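Long-range contact in pyrethroid hydrolase (Sphingobium faniae, PDB 5Y5R), which catalyses the hydrolysis of pyrethroid pesticides, splitting the ester of cypermethrin and of both cis- and trans-permethrin: residues L87-P92 / G187-I192. Sequence-based numbering, arbitrary orientation.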
loop_
_atom_site.group_PDB
_atom_site.type_symbol
_atom_site.label_atom_id
_atom_site.label_comp_id
_atom_site.label_asym_id
_atom_site.label_seq_id
_atom_site.Cartn_x
_atom_site.Cartn_y
_atom_site.Cartn_z
ATOM N N LEU A 87 8.990 7.049 2.149
ATOM C CA LEU A 87 9.904 6.521 3.160
ATOM C C LEU A 87 11.228 6.066 2.560
ATOM O O LEU A 87 12.295 6.307 3.135
ATOM C CB LEU A 87 9.245 5.349 3.865
ATOM C CG LEU A 87 8.203 5.697 4.927
ATOM C CD1 LEU A 87 7.244 4.524 5.134
ATOM C CD2 LEU A 87 8.913 6.029 6.185
ATOM N N ALA A 88 11.189 5.460 1.376
ATOM C CA ALA A 88 12.424 4.951 0.800
ATOM C C ALA A 88 13.399 6.091 0.599
ATOM O O ALA A 88 14.588 5.967 0.912
ATOM C CB ALA A 88 12.133 4.240 -0.525
ATOM N N GLN A 89 12.871 7.252 0.203
ATOM C CA GLN A 89 13.706 8.399 -0.099
ATOM C C GLN A 89 14.350 8.968 1.150
ATOM O O GLN A 89 15.495 9.429 1.097
ATOM C CB GLN A 89 12.877 9.453 -0.849
ATOM C CG GLN A 89 13.514 10.828 -1.009
ATOM C CD GLN A 89 14.833 10.738 -1.729
ATOM O OE1 GLN A 89 15.030 9.846 -2.536
ATOM N NE2 GLN A 89 15.717 11.697 -1.488
ATOM N N HIS A 90 13.648 8.948 2.277
ATOM C CA HIS A 90 14.193 9.557 3.478
ATOM C C HIS A 90 14.918 8.567 4.373
ATOM O O HIS A 90 15.725 8.990 5.209
ATOM C CB HIS A 90 13.098 10.277 4.268
ATOM C CG HIS A 90 12.487 11.434 3.527
ATOM N ND1 HIS A 90 11.583 11.275 2.503
ATOM C CD2 HIS A 90 12.712 12.766 3.624
ATOM C CE1 HIS A 90 11.255 12.462 2.011
ATOM N NE2 HIS A 90 11.923 13.384 2.681
ATOM N N HIS A 91 14.708 7.261 4.177
ATOM C CA HIS A 91 15.433 6.242 4.936
ATOM C C HIS A 91 16.048 5.197 4.001
ATOM O O HIS A 91 15.925 3.995 4.236
ATOM C CB HIS A 91 14.484 5.576 5.921
ATOM C CG HIS A 91 13.759 6.543 6.800
ATOM N ND1 HIS A 91 14.313 7.067 7.946
ATOM C CD2 HIS A 91 12.513 7.066 6.709
ATOM C CE1 HIS A 91 13.447 7.889 8.515
ATOM N NE2 HIS A 91 12.346 7.905 7.785
ATOM N N PRO A 92 16.738 5.623 2.937
ATOM C CA PRO A 92 17.247 4.643 1.977
ATOM C C PRO A 92 18.265 3.730 2.596
ATOM O O PRO A 92 18.495 2.640 2.068
ATOM C CB PRO A 92 17.872 5.512 0.882
ATOM C CG PRO A 92 18.339 6.682 1.601
ATOM C CD PRO A 92 17.261 6.967 2.620
ATOM N N GLY A 187 18.121 9.522 -6.721
ATOM C CA GLY A 187 19.445 9.042 -6.400
ATOM C C GLY A 187 19.490 7.674 -5.756
ATOM O O GLY A 187 19.198 6.647 -6.375
ATOM N N ARG A 188 19.865 7.676 -4.483
ATOM C CA ARG A 188 20.146 6.430 -3.788
ATOM C C ARG A 188 18.904 5.553 -3.689
ATOM O O ARG A 188 18.978 4.337 -3.910
ATOM C CB ARG A 188 20.669 6.798 -2.398
ATOM C CG ARG A 188 21.600 5.846 -1.715
ATOM C CD ARG A 188 21.825 6.385 -0.318
ATOM N NE ARG A 188 22.256 5.348 0.608
ATOM C CZ ARG A 188 22.781 5.600 1.803
ATOM N NH1 ARG A 188 22.937 6.858 2.204
ATOM N NH2 ARG A 188 23.154 4.596 2.588
ATOM N N ALA A 189 17.737 6.170 -3.468
ATOM C CA ALA A 189 16.491 5.420 -3.334
ATOM C C ALA A 189 16.135 4.624 -4.583
ATOM O O ALA A 189 15.498 3.567 -4.479
ATOM C CB ALA A 189 15.349 6.374 -2.987
ATOM N N LEU A 190 16.513 5.109 -5.766
ATOM C CA LEU A 190 16.196 4.392 -6.996
ATOM C C LEU A 190 17.069 3.156 -7.216
ATOM O O LEU A 190 16.814 2.393 -8.153
ATOM C CB LEU A 190 16.301 5.334 -8.192
ATOM C CG LEU A 190 15.237 6.441 -8.171
ATOM C CD1 LEU A 190 15.588 7.498 -9.205
ATOM C CD2 LEU A 190 13.888 5.838 -8.463
ATOM N N GLU A 191 18.059 2.918 -6.365
ATOM C CA GLU A 191 18.804 1.670 -6.424
ATOM C C GLU A 191 18.166 0.585 -5.579
ATOM O O GLU A 191 18.575 -0.575 -5.647
ATOM C CB GLU A 191 20.232 1.880 -5.921
ATOM C CG GLU A 191 20.834 3.208 -6.284
ATOM C CD GLU A 191 22.318 3.150 -6.284
ATOM O OE1 GLU A 191 22.874 2.800 -7.335
ATOM O OE2 GLU A 191 22.936 3.447 -5.247
ATOM N N ILE A 192 17.201 0.941 -4.758
ATOM C CA ILE A 192 16.561 -0.063 -3.921
ATOM C C ILE A 192 15.804 -1.025 -4.831
ATOM O O ILE A 192 15.053 -0.568 -5.719
ATOM C CB ILE A 192 15.625 0.618 -2.929
ATOM C CG1 ILE A 192 16.400 1.546 -1.990
ATOM C CG2 ILE A 192 14.817 -0.383 -2.174
ATOM C CD1 ILE A 192 15.523 2.139 -0.856
#
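The end of helix 80-90 and the loop 187-192 of this alpha/beta hydrolase come close where the CA atoms of Q89 and A189 lie 5.2 Å apart, consistent with the small side chain of A189 at this point. Most of the contact is van der Waals contact of methyl groups and methylene carbons. The methyl of A189 points at the end of helix 80-90, with CB 3.9 Å from CA of Q89 and 4.0 Å from the carbonyl O of A88. Beside it, the CD1 tip of I192 reaches the same helix end; its chain is extended (chi2 -173°), which carries CD1 forward to 4.0 Å from CB of A88. CD1 of I192 also lies 4.2 Å from CA of P92, so one methyl touches both the last turn of the helix and the proline beyond it.

At the outer border the proline ring meets aliphatic chain. CG of P92 is 4.0 Å from CD of R188, whose side chain is stretched from CG to NE and crosses the ring at about a right angle. The contact with the arginine is thus mainly through methylene carbon.

Polar atoms join the two segments indirectly. With CG anti to its backbone N (chi1 169°) and a bend at chi2, Q89 turns its amide toward the loop, and OE1 comes to 3.5 Å from CB of A189. That oxygen accepts a hydrogen bond from the backbone N of E186, just ahead of the loop segment, which probably helps hold OE1 against the methyl.

Far from the catalytic D202 and H230, the contact packs the end of a beta-alpha-beta crossover, helix 80-90 between parallel strands 71-77 and 95-101, against the lead-in to the next strand, 194-199. A88 and I192 both rest on L98 of strand 95-101, while L87 and H91 face helix 59-67.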